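Local coordinates for parvulin 42 (Trypanosoma brucei brucei, PDB 6GMP), which probably catalyses cis-trans isomerisation of peptide bonds preceding proline, an activity expected of the parvulin-type PPIase domain that makes up this chain, at residues Leu12-Lys16 / Ile33-Arg37; Ser23-Lys29 / Ser70-Lys76. All coordinates share one frame; numbering follows the deposited sequence.

Both interactions tie the long loop between strand 6-13 and helix 37-49 to the body of the parvulin domain. Interaction 1 joins the last part of this loop to the end of the strand, and interaction 2 joins its middle to residues 70-76, which follow helix 59-69. Their centres lie about 13 Å apart, with Glu71 as the junction: its backbone N is 2.8 Å from Leu12 O, and its OE1 is 2.8 Å from Lys14 N, both probable hydrogen bonds. Cys72 rests against Leu12 and His10; by family resemblance to Pin1, this cysteine-histidine pair probably lines the active site, placing interaction 2 beside it.

Interaction 1 of 2, residues Leu12-Lys16 / Ile33-Arg37; sequences LVKHK and ITRSR
Arg35 meets residues 14-16 through both its guanidinium and its backbone carbonyl, and each end carries one hydrogen bond across the contact. NH1 donates to Lys14 O over 2.9 Å. The oxygen lies almost exactly in the guanidinium plane, at its edge, whereas the nitrogen stands above the plane of the accepting carbonyl. A bend at chi3 (65°) turns the chain back over the Lys14 carbonyl and puts NH1 there. This nitrogen also forms a salt bridge to Glu71 OE1, and the grip of two acceptors would help fix the rotation of the guanidinium. At the other end Arg35 O receives Lys16 N at 2.8 Å, nearly in line with its own C=O bond.

The methyl CG2 of Ile33 presses on the peptide linking Lys14 and His15, 3.6 Å from His15 CA, while CG1 approaches Lys14 CB. His15 CB lies 3.4 Å from Arg35 O. With CG between the backbone N and the carbonyl carbon (chi1 55°), the His15 ring is turned so that one face meets Arg37 CA, 4.0 Å from the centroid and offset toward the rim, in a CH-pi contact.

Several other polar ends find partners outside the two segments: His15 ND1 accepts from Asp17 N, Lys14 NZ bonds to Arg20 O and Ser22 O, and Arg37 NE forms a salt bridge to Glu110.

Ser36 OG caps Asp39 N as the N-cap of helix 37-49. The same helix packs through Ala40, Leu43 and Ile47 on Val13, whose backbone pairs with Val115 in the neighbouring antiparallel strand 114-120. The contact thus joins the residues just past strand 6-13 to the loop leading into helix 37-49, where His15 also touches Ala40.

Interaction 2 of 2, residues Ser23-Lys29 / Ser70-Lys76; sequences SLAPRNK and SECGSAK
Leu24 N donates to Glu71 O over 3.0 Å in an almost straight bond (177° at the hydrogen), fixing an ST turn of the long parvulin loop against the segment that leads from helix 59-69 into the 3-10 turn beginning at Gly73. Close by, Gly73 CA approaches Leu24 O to 3.5 Å in a CA-H...O contact. Beside these the methyl of Ala25 lies 3.7 Å from the methyl of Ala75, and the Pro26 ring continues the apolar patch, its CD resting on Ala75 CB and its CG over Lys76 CA.

Arg27 reaches back across the turn to Ser70. A bend at chi3 (70°) brings NH2 3.1 Å from Ser70 O, with the nitrogen well above the carbonyl plane. Two waters flank the guanidinium at its edge: one accepts from NE and lies 2.7 Å from Ser70 O, to which it probably donates, while the other accepts from NH2 and donates to Glu71 OE2. The second water thus bridges opposite charges that do not touch directly; OE1 of the same carboxylate is taken by Lys14 N and Arg35 NH1. Over one face of the guanidinium, above its centre, sits Asn28 OD1.

Asn28 in turn supports the turn itself. Ser23 OG donates to Asn28 OD1 at 2.6 Å and accepts from Ala25 N at 3.2 Å, the latter being the bond that defines the ST turn. With this hydroxyl held from two directions, Ser23 lies alongside the CB and CG of Glu71. Farther out, Asn28 ND2 bonds to Glu31, and Ser23 pairs through its backbone with Gly30 and Glu31, closing the loop on itself. On the opposing segment, Ser70 OG bonds to Leu12 N in strand 6-13.

Within segment 23-29, Lys29 NZ holds Leu24 O by a hydrogen bond of 2.7 Å.

Interaction 1 of 2, residues Leu12-Lys16 / Ile33-Arg37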
loop_
_atom_site.group_PDB
_atom_site.type_symbol
_atom_site.label_atom_id
_atom_site.label_comp_id
_atom_site.label_asym_id
_atom_site.label_seq_id
_atom_site.Cartn_x
_atom_site.Cartn_y
_atom_site.Cartn_z
ATOM N N LEU A 12 0.040 3.014 0.495
ATOM C CA LEU A 12 -0.417 3.686 -0.722
ATOM C C LEU A 12 0.480 4.877 -1.036
ATOM O O LEU A 12 0.662 5.757 -0.205
ATOM C CB LEU A 12 -1.863 4.168 -0.578
ATOM C CG LEU A 12 -2.467 4.812 -1.823
ATOM C CD1 LEU A 12 -2.643 3.820 -2.956
ATOM C CD2 LEU A 12 -3.810 5.448 -1.498
ATOM N N VAL A 13 1.024 4.876 -2.246
ATOM C CA VAL A 13 1.807 5.984 -2.764
ATOM C C VAL A 13 0.980 6.613 -3.877
ATOM O O VAL A 13 0.711 5.983 -4.895
ATOM C CB VAL A 13 3.174 5.495 -3.291
ATOM C CG1 VAL A 13 3.974 6.643 -3.874
ATOM C CG2 VAL A 13 3.958 4.827 -2.167
ATOM N N LYS A 14 0.567 7.854 -3.680
ATOM C CA LYS A 14 -0.296 8.535 -4.630
ATOM C C LYS A 14 0.530 9.196 -5.712
ATOM O O LYS A 14 1.760 9.269 -5.638
ATOM C CB LYS A 14 -1.165 9.559 -3.896
ATOM C CG LYS A 14 -2.173 8.920 -2.977
ATOM C CD LYS A 14 -3.114 9.941 -2.366
ATOM C CE LYS A 14 -4.114 9.267 -1.458
ATOM N NZ LYS A 14 -5.290 10.146 -1.197
ATOM N N HIS A 15 -0.143 9.710 -6.728
ATOM C CA HIS A 15 0.498 10.547 -7.722
ATOM C C HIS A 15 -0.511 11.600 -8.180
ATOM O O HIS A 15 -1.701 11.522 -7.813
ATOM C CB HIS A 15 1.040 9.732 -8.897
ATOM C CG HIS A 15 0.020 8.863 -9.560
ATOM N ND1 HIS A 15 -0.947 9.366 -10.399
ATOM C CD2 HIS A 15 -0.167 7.525 -9.519
ATOM C CE1 HIS A 15 -1.687 8.370 -10.856
ATOM N NE2 HIS A 15 -1.239 7.245 -10.330
ATOM N N LYS A 16 -0.046 12.558 -8.978
ATOM C CA LYS A 16 -0.849 13.722 -9.335
ATOM C C LYS A 16 -2.125 13.390 -10.097
ATOM O O LYS A 16 -3.058 14.189 -10.119
ATOM C CB LYS A 16 -0.014 14.685 -10.180
ATOM C CG LYS A 16 0.292 14.170 -11.579
ATOM C CD LYS A 16 1.245 15.079 -12.347
ATOM C CE LYS A 16 1.302 14.732 -13.844
ATOM N NZ LYS A 16 -0.010 14.895 -14.564
ATOM N N ILE A 33 -0.280 16.049 -3.456
ATOM C CA ILE A 33 0.576 15.091 -4.155
ATOM C C ILE A 33 0.758 15.545 -5.595
ATOM O O ILE A 33 -0.208 15.609 -6.344
ATOM C CB ILE A 33 -0.044 13.686 -4.156
ATOM C CG1 ILE A 33 -0.345 13.222 -2.728
ATOM C CG2 ILE A 33 0.885 12.694 -4.851
ATOM C CD1 ILE A 33 0.851 13.255 -1.797
ATOM N N THR A 34 1.992 15.881 -5.963
ATOM C CA THR A 34 2.297 16.387 -7.295
ATOM C C THR A 34 3.222 15.475 -8.110
ATOM O O THR A 34 3.463 15.756 -9.282
ATOM C CB THR A 34 2.930 17.776 -7.228
ATOM O OG1 THR A 34 4.014 17.751 -6.294
ATOM C CG2 THR A 34 1.910 18.795 -6.768
ATOM N N ARG A 35 3.713 14.389 -7.512
ATOM C CA ARG A 35 4.644 13.496 -8.207
ATOM C C ARG A 35 3.954 12.814 -9.371
ATOM O O ARG A 35 2.733 12.662 -9.383
ATOM C CB ARG A 35 5.243 12.457 -7.249
ATOM C CG ARG A 35 4.321 11.311 -6.865
ATOM C CD ARG A 35 5.059 10.264 -6.037
ATOM N NE ARG A 35 5.494 10.775 -4.748
ATOM C CZ ARG A 35 4.753 10.780 -3.643
ATOM N NH1 ARG A 35 3.513 10.320 -3.650
ATOM N NH2 ARG A 35 5.250 11.254 -2.516
ATOM N N SER A 36 4.729 12.423 -10.365
ATOM C CA SER A 36 4.171 11.758 -11.530
ATOM C C SER A 36 3.840 10.313 -11.176
ATOM O O SER A 36 4.291 9.773 -10.176
ATOM C CB SER A 36 5.175 11.769 -12.657
ATOM O OG SER A 36 6.233 10.884 -12.346
ATOM N N ARG A 37 3.045 9.689 -12.034
ATOM C CA ARG A 37 2.765 8.268 -11.917
ATOM C C ARG A 37 4.084 7.474 -11.882
ATOM O O ARG A 37 4.269 6.594 -11.043
ATOM C CB ARG A 37 1.901 7.821 -13.093
ATOM C CG ARG A 37 1.591 6.335 -13.098
ATOM C CD ARG A 37 0.734 5.953 -14.274
ATOM N NE ARG A 37 0.610 4.501 -14.394
ATOM C CZ ARG A 37 1.408 3.742 -15.141
ATOM N NH1 ARG A 37 2.379 4.287 -15.875
ATOM N NH2 ARG A 37 1.219 2.433 -15.180
#

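Interaction 2 of 2, residues Ser23-Lys29 / Ser70-Lys76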
loop_
_atom_site.group_PDB
_atom_site.type_symbol
_atom_site.label_atom_id
_atom_site.label_comp_id
_atom_site.label_asym_id
_atom_site.label_seq_id
_atom_site.Cartn_x
_atom_site.Cartn_y
_atom_site.Cartn_z
ATOM N N SER A 23 -2.427 13.655 0.508
ATOM C CA SER A 23 -2.244 12.654 1.548
ATOM C C SER A 23 -3.322 12.762 2.601
ATOM O O SER A 23 -3.690 13.864 3.036
ATOM C CB SER A 23 -0.892 12.797 2.242
ATOM O OG SER A 23 -0.716 11.722 3.147
ATOM N N LEU A 24 -3.799 11.599 3.033
ATOM C CA LEU A 24 -4.751 11.515 4.137
ATOM C C LEU A 24 -4.144 10.815 5.357
ATOM O O LEU A 24 -4.856 10.516 6.321
ATOM C CB LEU A 24 -6.011 10.798 3.678
ATOM C CG LEU A 24 -6.842 11.559 2.635
ATOM C CD1 LEU A 24 -8.068 10.749 2.249
ATOM C CD2 LEU A 24 -7.260 12.933 3.142
ATOM N N ALA A 25 -2.835 10.565 5.320
ATOM C CA ALA A 25 -2.136 9.963 6.448
ATOM C C ALA A 25 -1.902 11.000 7.537
ATOM O O ALA A 25 -1.727 12.170 7.234
ATOM C CB ALA A 25 -0.813 9.420 5.989
ATOM N N PRO A 26 -1.882 10.569 8.810
ATOM C CA PRO A 26 -1.664 11.511 9.919
ATOM C C PRO A 26 -0.378 12.339 9.805
ATOM O O PRO A 26 -0.333 13.499 10.200
ATOM C CB PRO A 26 -1.566 10.591 11.131
ATOM C CG PRO A 26 -2.395 9.419 10.787
ATOM C CD PRO A 26 -2.219 9.218 9.303
ATOM N N ARG A 27 0.666 11.705 9.292
ATOM C CA ARG A 27 1.998 12.289 9.214
ATOM C C ARG A 27 2.026 13.614 8.433
ATOM O O ARG A 27 2.727 14.562 8.802
ATOM C CB ARG A 27 2.893 11.218 8.585
ATOM C CG ARG A 27 4.172 11.643 7.939
ATOM C CD ARG A 27 4.911 10.398 7.461
ATOM N NE ARG A 27 4.247 9.761 6.324
ATOM C CZ ARG A 27 4.330 10.207 5.074
ATOM N NH1 ARG A 27 5.061 11.275 4.786
ATOM N NH2 ARG A 27 3.680 9.573 4.106
ATOM N N ASN A 28 1.219 13.686 7.381
ATOM C CA ASN A 28 1.264 14.796 6.443
ATOM C C ASN A 28 -0.110 15.055 5.835
ATOM O O ASN A 28 -0.238 15.369 4.653
ATOM C CB ASN A 28 2.287 14.505 5.346
ATOM C CG ASN A 28 1.901 13.327 4.478
ATOM O OD1 ASN A 28 1.107 12.476 4.878
ATOM N ND2 ASN A 28 2.473 13.264 3.281
ATOM N N LYS A 29 -1.139 14.917 6.656
ATOM C CA LYS A 29 -2.511 15.148 6.241
ATOM C C LYS A 29 -2.646 16.463 5.471
ATOM O O LYS A 29 -2.230 17.513 5.944
ATOM C CB LYS A 29 -3.408 15.194 7.476
ATOM C CG LYS A 29 -4.889 15.387 7.179
ATOM C CD LYS A 29 -5.516 14.113 6.643
ATOM C CE LYS A 29 -6.314 13.390 7.725
ATOM N NZ LYS A 29 -6.899 12.106 7.226
ATOM N N SER A 70 3.111 5.740 3.669
ATOM C CA SER A 70 1.749 5.643 3.147
ATOM C C SER A 70 1.049 6.993 3.173
ATOM O O SER A 70 1.207 7.786 4.104
ATOM C CB SER A 70 0.907 4.622 3.891
ATOM O OG SER A 70 -0.326 4.486 3.182
ATOM N N GLU A 71 0.250 7.227 2.143
ATOM C CA GLU A 71 -0.504 8.460 1.974
ATOM C C GLU A 71 -2.016 8.199 2.048
ATOM O O GLU A 71 -2.815 9.084 1.789
ATOM C CB GLU A 71 -0.092 9.126 0.655
ATOM C CG GLU A 71 1.341 9.618 0.738
ATOM C CD GLU A 71 1.979 9.951 -0.587
ATOM O OE1 GLU A 71 1.431 9.643 -1.670
ATOM O OE2 GLU A 71 3.086 10.528 -0.548
ATOM N N CYS A 72 -2.373 6.973 2.428
ATOM C CA CYS A 72 -3.765 6.576 2.592
ATOM C C CYS A 72 -4.266 6.904 3.988
ATOM O O CYS A 72 -3.502 6.862 4.954
ATOM C CB CYS A 72 -3.896 5.071 2.353
ATOM S SG CYS A 72 -5.565 4.419 2.539
ATOM N N GLY A 73 -5.552 7.199 4.105
ATOM C CA GLY A 73 -6.153 7.434 5.402
ATOM C C GLY A 73 -6.022 6.242 6.328
ATOM O O GLY A 73 -6.032 6.414 7.556
ATOM N N SER A 74 -5.891 5.047 5.762
ATOM C CA SER A 74 -5.709 3.844 6.577
ATOM C C SER A 74 -4.443 3.913 7.425
ATOM O O SER A 74 -4.285 3.141 8.372
ATOM C CB SER A 74 -5.667 2.593 5.711
ATOM O OG SER A 74 -4.580 2.624 4.813
ATOM N N ALA A 75 -3.546 4.838 7.105
ATOM C CA ALA A 75 -2.336 4.996 7.904
ATOM C C ALA A 75 -2.674 5.409 9.343
ATOM O O ALA A 75 -1.840 5.244 10.237
ATOM C CB ALA A 75 -1.389 5.995 7.247
ATOM N N LYS A 76 -3.883 5.913 9.590
ATOM C CA LYS A 76 -4.270 6.288 10.947
ATOM C C LYS A 76 -4.444 5.051 11.826
ATOM O O LYS A 76 -4.527 5.162 13.050
ATOM C CB LYS A 76 -5.542 7.144 10.951
ATOM C CG LYS A 76 -6.838 6.376 10.749
ATOM C CD LYS A 76 -8.049 7.308 10.819
ATOM C CE LYS A 76 -8.645 7.583 9.445
ATOM N NZ LYS A 76 -7.764 8.416 8.579
HETATM O O HOH W 1 2.238 7.565 6.640
HETATM O O HOH W 2 4.043 11.286 1.829
#